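Local coordinates for protein folylpolyglutamate synthase (FolC) (Helicobacter pylori, PDB 6K8C) that probably adds glutamate to dihydropteroate and then, one residue at a time, to reduced folates at the cost of ATP, as a bifunctional enzyme of the folylpolyglutamate synthase family, at residues F43-K48 with M131-C136; N313-K318 with E342-L347. One frame throughout, in Å; residues are numbered along the deposited sequence.

Contact 1 (F43-K48 with M131-C136); sequences FEIQAK and MLAKDC
Lys134, in the turn between helix 121-132 and strand 138-142, runs along the CZ-CE2-CD2 rim on one side of the Phe43 ring, crossing obliquely. CB starts 3.5 Å from Phe43 CZ. With CG anti to the backbone N (chi1 178°), CG makes a CH-pi contact 3.8 Å from the ring centroid. CD passes just outside CE2; bends at chi3 and chi4 then bring CE alongside the CD2-CE2 bond and NZ, displaced toward CD2, to 4.5 Å from the centroid and 26° off the normal, a cation-pi contact. Met131 SD meets Phe43 CE2 obliquely at 3.9 Å, a Met-aromatic contact, and Phe38 of helix 28-41 packs edge-to-face with the same ring. Further on, Ile45 CD1 touches Ala133 CB at 3.8 Å, and Ala47 CB lies 3.2 Å from Cys136 O, a tight fit. The loop between helix 28-41 and strand 48-53 thus meets a type I turn, Ala133-Cys136, both leading into neighbouring parallel strands of the Mur ligase middle domain. No direct hydrogen bond joins the segments; one water accepts from Gln46 N and donates to Lys134 O. Cohesion rests mainly on apolar and pi contacts, and the ring would partly stabilise the ammonium charge.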
ATOM      1  N   PHE A  43     -19.169  -2.369 -18.942  1.00 35.59           N
ATOM      2  CA  PHE A  43     -20.230  -2.241 -17.951  1.00 38.03           C
ATOM      3  C   PHE A  43     -19.922  -1.099 -16.995  1.00 46.84           C
ATOM      4  O   PHE A  43     -18.780  -0.646 -16.871  1.00 40.34           O
ATOM      5  CB  PHE A  43     -20.421  -3.547 -17.175  1.00 36.76           C
ATOM      6  CG  PHE A  43     -19.198  -3.994 -16.421  1.00 43.28           C
ATOM      7  CD1 PHE A  43     -18.971  -3.551 -15.124  1.00 38.67           C
ATOM      8  CD2 PHE A  43     -18.285  -4.859 -17.001  1.00 38.16           C
ATOM      9  CE1 PHE A  43     -17.854  -3.952 -14.425  1.00 39.02           C
ATOM     10  CE2 PHE A  43     -17.162  -5.268 -16.307  1.00 46.08           C
ATOM     11  CZ  PHE A  43     -16.944  -4.813 -15.014  1.00 41.52           C
ATOM     12  N   GLU A  44     -20.973  -0.646 -16.312  1.00 42.57           N
ATOM     13  CA  GLU A  44     -20.871   0.290 -15.201  1.00 41.72           C
ATOM     14  C   GLU A  44     -20.871  -0.550 -13.927  1.00 48.17           C
ATOM     15  O   GLU A  44     -21.885  -1.166 -13.588  1.00 42.97           O
ATOM     16  CB  GLU A  44     -22.037   1.277 -15.222  1.00 51.26           C
ATOM     17  CG  GLU A  44     -21.960   2.419 -14.228  1.00 50.51           C
ATOM     18  CD  GLU A  44     -22.362   3.742 -14.863  1.00 71.18           C
ATOM     19  OE1 GLU A  44     -22.216   4.800 -14.212  1.00 72.25           O
ATOM     20  OE2 GLU A  44     -22.818   3.718 -16.026  1.00 76.79           O
ATOM     21  N   ILE A  45     -19.729  -0.593 -13.236  1.00 37.00           N
ATOM     22  CA  ILE A  45     -19.576  -1.504 -12.106  1.00 33.28           C
ATOM     23  C   ILE A  45     -20.618  -1.199 -11.028  1.00 26.90           C
ATOM     24  O   ILE A  45     -20.898  -0.036 -10.706  1.00 31.17           O
ATOM     25  CB  ILE A  45     -18.138  -1.432 -11.554  1.00 38.47           C
ATOM     26  CG1 ILE A  45     -17.931  -2.472 -10.451  1.00 37.49           C
ATOM     27  CG2 ILE A  45     -17.808  -0.029 -11.043  1.00 33.79           C
ATOM     28  CD1 ILE A  45     -16.513  -3.003 -10.355  1.00 38.44           C
ATOM     29  N   GLN A  46     -21.218  -2.257 -10.478  1.00 26.65           N
ATOM     30  CA  GLN A  46     -22.257  -2.098  -9.467  1.00 32.69           C
ATOM     31  C   GLN A  46     -21.728  -2.129  -8.041  1.00 37.36           C
ATOM     32  O   GLN A  46     -22.412  -1.639  -7.132  1.00 36.05           O
ATOM     33  CB  GLN A  46     -23.325  -3.178  -9.634  1.00 39.21           C
ATOM     34  CG  GLN A  46     -23.675  -3.449 -11.087  1.00 48.74           C
ATOM     35  CD  GLN A  46     -24.690  -4.556 -11.242  1.00 63.00           C
ATOM     36  OE1 GLN A  46     -24.420  -5.582 -11.868  1.00 70.32           O
ATOM     37  NE2 GLN A  46     -25.873  -4.350 -10.678  1.00 62.41           N
ATOM     38  N   ALA A  47     -20.535  -2.684  -7.828  1.00 36.74           N
ATOM     39  CA  ALA A  47     -19.941  -2.722  -6.500  1.00 34.31           C
ATOM     40  C   ALA A  47     -19.842  -1.323  -5.905  1.00 31.26           C
ATOM     41  O   ALA A  47     -19.596  -0.340  -6.609  1.00 34.86           O
ATOM     42  CB  ALA A  47     -18.554  -3.360  -6.568  1.00 38.48           C
ATOM     43  N   LYS A  48     -20.049  -1.234  -4.597  1.00 32.99           N
ATOM     44  CA  LYS A  48     -19.820   0.026  -3.911  1.00 27.50           C
ATOM     45  C   LYS A  48     -18.319   0.250  -3.794  1.00 29.84           C
ATOM     46  O   LYS A  48     -17.573  -0.657  -3.417  1.00 30.18           O
ATOM     47  CB  LYS A  48     -20.490   0.015  -2.538  1.00 35.73           C
ATOM     48  CG  LYS A  48     -22.014  -0.001  -2.613  1.00 39.00           C
ATOM     49  CD  LYS A  48     -22.643  -0.005  -1.223  1.00 52.89           C
ATOM     50  CE  LYS A  48     -24.146  -0.262  -1.282  1.00 53.96           C
ATOM     51  NZ  LYS A  48     -24.830   0.620  -2.269  1.00 66.55           N
ATOM     52  N   MET A 131     -12.435  -4.750 -14.059  1.00 27.74           N
ATOM     53  CA  MET A 131     -12.852  -5.979 -14.731  1.00 28.68           C
ATOM     54  C   MET A 131     -12.928  -7.137 -13.744  1.00 41.56           C
ATOM     55  O   MET A 131     -13.896  -7.910 -13.738  1.00 32.64           O
ATOM     56  CB  MET A 131     -11.887  -6.314 -15.872  1.00 33.16           C
ATOM     57  CG  MET A 131     -12.129  -5.537 -17.153  1.00 42.98           C
ATOM     58  SD  MET A 131     -13.680  -5.979 -17.974  1.00 38.90           S
ATOM     59  CE  MET A 131     -13.367  -7.692 -18.382  1.00 38.62           C
ATOM     60  N   LEU A 132     -11.911  -7.265 -12.891  1.00 29.30           N
ATOM     61  CA  LEU A 132     -11.879  -8.349 -11.920  1.00 33.64           C
ATOM     62  C   LEU A 132     -12.968  -8.223 -10.866  1.00 30.96           C
ATOM     63  O   LEU A 132     -13.361  -9.239 -10.285  1.00 29.43           O
ATOM     64  CB  LEU A 132     -10.513  -8.399 -11.243  1.00 31.62           C
ATOM     65  CG  LEU A 132      -9.350  -8.820 -12.133  1.00 34.89           C
ATOM     66  CD1 LEU A 132      -8.032  -8.609 -11.408  1.00 28.84           C
ATOM     67  CD2 LEU A 132      -9.509 -10.266 -12.557  1.00 33.08           C
ATOM     68  N   ALA A 133     -13.462  -7.010 -10.610  1.00 29.49           N
ATOM     69  CA  ALA A 133     -14.453  -6.764  -9.568  1.00 36.19           C
ATOM     70  C   ALA A 133     -15.877  -6.693 -10.110  1.00 33.67           C
ATOM     71  O   ALA A 133     -16.776  -6.239  -9.394  1.00 32.23           O
ATOM     72  CB  ALA A 133     -14.118  -5.472  -8.818  1.00 28.17           C
ATOM     73  N   LYS A 134     -16.094  -7.144 -11.350  1.00 31.69           N
ATOM     74  CA  LYS A 134     -17.398  -7.035 -12.003  1.00 31.01           C
ATOM     75  C   LYS A 134     -18.535  -7.547 -11.124  1.00 26.47           C
ATOM     76  O   LYS A 134     -19.609  -6.935 -11.069  1.00 34.07           O
ATOM     77  CB  LYS A 134     -17.366  -7.808 -13.326  1.00 36.41           C
ATOM     78  CG  LYS A 134     -18.684  -7.827 -14.091  1.00 35.58           C
ATOM     79  CD  LYS A 134     -18.657  -8.914 -15.162  1.00 40.76           C
ATOM     80  CE  LYS A 134     -19.418  -8.498 -16.407  1.00 56.38           C
ATOM     81  NZ  LYS A 134     -20.788  -8.015 -16.083  1.00 55.09           N
ATOM     82  N   ASP A 135     -18.325  -8.670 -10.437  1.00 29.12           N
ATOM     83  CA  ASP A 135     -19.361  -9.288  -9.619  1.00 34.00           C
ATOM     84  C   ASP A 135     -19.090  -9.153  -8.125  1.00 40.27           C
ATOM     85  O   ASP A 135     -19.597  -9.954  -7.331  1.00 34.37           O
ATOM     86  CB  ASP A 135     -19.523 -10.763  -9.986  1.00 33.88           C
ATOM     87  CG  ASP A 135     -19.918 -10.956 -11.436  1.00 38.23           C
ATOM     88  OD1 ASP A 135     -20.883 -10.299 -11.878  1.00 39.68           O
ATOM     89  OD2 ASP A 135     -19.257 -11.756 -12.129  1.00 42.54           O
ATOM     90  N   CYS A 136     -18.308  -8.157  -7.722  1.00 31.64           N
ATOM     91  CA  CYS A 136     -18.016  -7.940  -6.315  1.00 27.40           C
ATOM     92  C   CYS A 136     -19.081  -7.064  -5.672  1.00 28.28           C
ATOM     93  O   CYS A 136     -19.751  -6.267  -6.335  1.00 30.11           O
ATOM     94  CB  CYS A 136     -16.642  -7.290  -6.138  1.00 30.38           C
ATOM     95  SG  CYS A 136     -15.283  -8.432  -6.345  1.00 32.38           S
TER
HETATM   96  O   HOH W   1     -20.747  -4.909 -11.864  1.00 34.79           O

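Contact 2 (N313-K318 with E342-L347); sequences NCYQDK and ERVIKL
Two loop backbones meet and form a single beta bridge between Tyr315 and Val344. Ile345 N donates a nearly straight hydrogen bond to Cys314 O (2.8 Å, 175°), and Gln316 N donates a more bent one to Arg343 O (2.8 Å, 149°). Gln316 and Arg343 cross at about a right angle: Gln316 CB sits over one face of the guanidinium, 3.2 Å from Arg343 NH2, and the amide plane is turned 87° from the guanidinium plane. Bends at chi2 and chi3 fold the arginine back to this position. The bend of Gln316 at chi2 carries its amide across Ile345, with Gln316 NE2 3.3 Å from Ile345 CG1; this nitrogen is buried without a polar partner. The Tyr315 ring turns its edge to the Arg343 carbonyl, Tyr315 CD1 lying 3.4 Å from Arg343 O, while CE1 brushes Val344 CG2. Asn313 lies across Val344 CG1 at about a right angle and meets Ile345 CG2 obliquely. Its OD1 accepts from Cys314 N and from a water that also donates to Ile345 O, and its ND2 donates a hydrogen bond to Leu337 O, so both ends of the amide are held. In the glutamate ligase domain of the Mur ligase family, the contact joins the loop between strand 308-312 and helix 320-327 to the loop between strand 331-336 and helix 347-357. Lys346 is the N-cap residue of that last helix, whose Leu350 and Ile353 pack on Ile345, and Leu380 of helix 379-390 touches Tyr315 and Val344.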
ATOM      1  N   ASN A 313      18.361   0.830   2.211  1.00 32.86           N
ATOM      2  CA  ASN A 313      18.490   2.179   1.681  1.00 38.87           C
ATOM      3  C   ASN A 313      17.188   2.900   1.997  1.00 33.29           C
ATOM      4  O   ASN A 313      16.215   2.285   2.438  1.00 40.33           O
ATOM      5  CB  ASN A 313      18.793   2.182   0.177  1.00 37.01           C
ATOM      6  CG  ASN A 313      19.731   3.311  -0.224  1.00 45.05           C
ATOM      7  OD1 ASN A 313      19.827   4.329   0.464  1.00 39.64           O
ATOM      8  ND2 ASN A 313      20.421   3.138  -1.345  1.00 43.70           N
ATOM      9  N   CYS A 314      17.164   4.213   1.781  1.00 38.20           N
ATOM     10  CA  CYS A 314      15.942   4.954   2.071  1.00 47.17           C
ATOM     11  C   CYS A 314      15.878   6.215   1.221  1.00 42.88           C
ATOM     12  O   CYS A 314      16.867   6.651   0.630  1.00 46.03           O
ATOM     13  CB  CYS A 314      15.842   5.299   3.559  1.00 39.32           C
ATOM     14  SG  CYS A 314      16.933   6.629   4.079  1.00 50.22           S
ATOM     15  N   TYR A 315      14.682   6.793   1.170  1.00 44.25           N
ATOM     16  CA  TYR A 315      14.458   8.037   0.457  1.00 55.97           C
ATOM     17  C   TYR A 315      14.959   9.215   1.292  1.00 61.06           C
ATOM     18  O   TYR A 315      15.222   9.091   2.494  1.00 54.06           O
ATOM     19  CB  TYR A 315      12.973   8.194   0.118  1.00 53.22           C
ATOM     20  CG  TYR A 315      12.491   7.228  -0.944  1.00 48.71           C
ATOM     21  CD1 TYR A 315      13.073   7.207  -2.207  1.00 49.81           C
ATOM     22  CD2 TYR A 315      11.462   6.327  -0.677  1.00 46.39           C
ATOM     23  CE1 TYR A 315      12.640   6.322  -3.180  1.00 48.26           C
ATOM     24  CE2 TYR A 315      11.022   5.440  -1.644  1.00 51.19           C
ATOM     25  CZ  TYR A 315      11.613   5.442  -2.892  1.00 45.11           C
ATOM     26  OH  TYR A 315      11.178   4.557  -3.854  1.00 48.47           O
ATOM     27  N   GLN A 316      15.102  10.368   0.631  1.00 63.72           N
ATOM     28  CA  GLN A 316      15.701  11.536   1.270  1.00 69.90           C
ATOM     29  C   GLN A 316      14.787  12.184   2.303  1.00 62.30           C
ATOM     30  O   GLN A 316      15.269  12.936   3.159  1.00 60.12           O
ATOM     31  CB  GLN A 316      16.082  12.558   0.206  1.00 71.11           C
ATOM     32  CG  GLN A 316      17.531  12.501  -0.221  1.00 75.36           C
ATOM     33  CD  GLN A 316      18.419  13.316   0.693  1.00 86.24           C
ATOM     34  OE1 GLN A 316      18.423  14.547   0.633  1.00 90.30           O
ATOM     35  NE2 GLN A 316      19.166  12.635   1.557  1.00 80.13           N
ATOM     36  N   ASP A 317      13.490  11.902   2.249  1.00 66.24           N
ATOM     37  CA  ASP A 317      12.511  12.555   3.105  1.00 67.03           C
ATOM     38  C   ASP A 317      12.286  11.829   4.425  1.00 74.52           C
ATOM     39  O   ASP A 317      11.486  12.300   5.242  1.00 74.25           O
ATOM     40  CB  ASP A 317      11.175  12.677   2.366  1.00 74.80           C
ATOM     41  CG  ASP A 317      10.834  11.421   1.571  1.00 74.49           C
ATOM     42  OD1 ASP A 317      11.625  11.029   0.679  1.00 70.62           O
ATOM     43  OD2 ASP A 317       9.769  10.825   1.832  1.00 80.11           O
ATOM     44  N   LYS A 318      12.948  10.698   4.649  1.00 61.42           N
ATOM     45  CA  LYS A 318      12.675   9.860   5.805  1.00 64.93           C
ATOM     46  C   LYS A 318      13.727  10.059   6.891  1.00 57.44           C
ATOM     47  O   LYS A 318      14.859  10.478   6.633  1.00 56.07           O
ATOM     48  CB  LYS A 318      12.611   8.388   5.392  1.00 59.55           C
ATOM     49  CG  LYS A 318      11.487   8.079   4.416  1.00 61.65           C
ATOM     50  CD  LYS A 318      10.140   7.988   5.117  1.00 68.11           C
ATOM     51  CE  LYS A 318       9.001   8.432   4.207  1.00 77.12           C
ATOM     52  NZ  LYS A 318       8.946   9.912   4.046  1.00 78.69           N
ATOM     53  N   GLU A 342      16.248   8.916  -7.966  1.00 67.47           N
ATOM     54  CA  GLU A 342      16.699  10.269  -7.659  1.00 77.59           C
ATOM     55  C   GLU A 342      16.383  10.703  -6.231  1.00 79.85           C
ATOM     56  O   GLU A 342      17.217  11.351  -5.590  1.00 73.15           O
ATOM     57  CB  GLU A 342      16.113  11.251  -8.671  1.00 84.79           C
ATOM     58  CG  GLU A 342      17.046  11.475  -9.852  1.00 72.50           C
ATOM     59  CD  GLU A 342      18.185  12.421  -9.518  1.00 72.81           C
ATOM     60  OE1 GLU A 342      19.274  12.279 -10.115  1.00 69.42           O
ATOM     61  OE2 GLU A 342      17.987  13.311  -8.663  1.00 85.41           O
ATOM     62  N   ARG A 343      15.202  10.383  -5.707  1.00 68.28           N
ATOM     63  CA  ARG A 343      14.897  10.817  -4.348  1.00 76.04           C
ATOM     64  C   ARG A 343      15.455   9.880  -3.279  1.00 65.32           C
ATOM     65  O   ARG A 343      15.017   9.946  -2.126  1.00 64.84           O
ATOM     66  CB  ARG A 343      13.389  10.994  -4.167  1.00 73.45           C
ATOM     67  CG  ARG A 343      12.854  12.252  -4.831  1.00 76.24           C
ATOM     68  CD  ARG A 343      13.620  13.501  -4.380  1.00 81.37           C
ATOM     69  NE  ARG A 343      13.339  13.888  -2.997  1.00 86.60           N
ATOM     70  CZ  ARG A 343      14.258  14.301  -2.126  1.00 90.79           C
ATOM     71  NH1 ARG A 343      15.535  14.377  -2.482  1.00 77.35           N
ATOM     72  NH2 ARG A 343      13.899  14.637  -0.894  1.00 86.58           N
ATOM     73  N   VAL A 344      16.412   9.021  -3.635  1.00 53.46           N
ATOM     74  CA  VAL A 344      17.094   8.205  -2.642  1.00 61.16           C
ATOM     75  C   VAL A 344      18.108   9.062  -1.891  1.00 62.86           C
ATOM     76  O   VAL A 344      18.692  10.004  -2.446  1.00 61.56           O
ATOM     77  CB  VAL A 344      17.762   6.994  -3.323  1.00 57.79           C
ATOM     78  CG1 VAL A 344      18.723   6.268  -2.378  1.00 51.45           C
ATOM     79  CG2 VAL A 344      16.700   6.038  -3.848  1.00 46.53           C
ATOM     80  N   ILE A 345      18.298   8.756  -0.603  1.00 51.42           N
ATOM     81  CA  ILE A 345      19.304   9.450   0.187  1.00 53.37           C
ATOM     82  C   ILE A 345      20.663   9.367  -0.511  1.00 50.47           C
ATOM     83  O   ILE A 345      21.000   8.367  -1.160  1.00 48.58           O
ATOM     84  CB  ILE A 345      19.372   8.870   1.613  1.00 50.35           C
ATOM     85  CG1 ILE A 345      20.278   9.716   2.509  1.00 56.11           C
ATOM     86  CG2 ILE A 345      19.869   7.435   1.605  1.00 42.34           C
ATOM     87  CD1 ILE A 345      19.987   9.555   3.982  1.00 50.21           C
ATOM     88  N   LYS A 346      21.439  10.441  -0.401  1.00 52.73           N
ATOM     89  CA  LYS A 346      22.776  10.450  -0.977  1.00 52.78           C
ATOM     90  C   LYS A 346      23.693   9.521  -0.190  1.00 54.08           C
ATOM     91  O   LYS A 346      23.610   9.432   1.038  1.00 57.34           O
ATOM     92  CB  LYS A 346      23.340  11.871  -1.001  1.00 61.01           C
ATOM     93  CG  LYS A 346      23.031  12.641  -2.287  1.00 63.14           C
ATOM     94  CD  LYS A 346      22.960  11.713  -3.501  1.00 72.39           C
ATOM     95  CE  LYS A 346      22.802  12.494  -4.800  1.00 72.36           C
ATOM     96  NZ  LYS A 346      22.957  11.623  -6.002  1.00 69.83           N
ATOM     97  N   LEU A 347      24.575   8.831  -0.915  1.00 54.39           N
ATOM     98  CA  LEU A 347      25.348   7.739  -0.334  1.00 46.01           C
ATOM     99  C   LEU A 347      26.230   8.220   0.816  1.00 56.89           C
ATOM    100  O   LEU A 347      26.288   7.585   1.874  1.00 47.18           O
ATOM    101  CB  LEU A 347      26.181   7.073  -1.431  1.00 57.15           C
ATOM    102  CG  LEU A 347      26.926   5.759  -1.185  1.00 61.72           C
ATOM    103  CD1 LEU A 347      28.316   6.038  -0.641  1.00 58.81           C
ATOM    104  CD2 LEU A 347      26.151   4.825  -0.262  1.00 50.53           C
TER
HETATM  105  O   HOH W   2      21.971   5.968  -0.517  1.00 45.74           O

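Contacts 1 and 2 follow each other along the chain and lie on opposite sides of its centre, their own centres 39 Å apart and their nearest atoms about 24 Å apart. Contact 1 belongs to the larger module built on the eight-stranded sheet, at the entry to strands 48-53 and 138-142; contact 2 belongs to the module of the six-stranded sheet, in the loops that follow strands 308-312 and 331-336. Each thus brings together loops bordering parallel strands, one set before and the other after the strands. In Mur ligase relatives the active site lies in the cleft between two such modules, but no ligand here relates either contact to it.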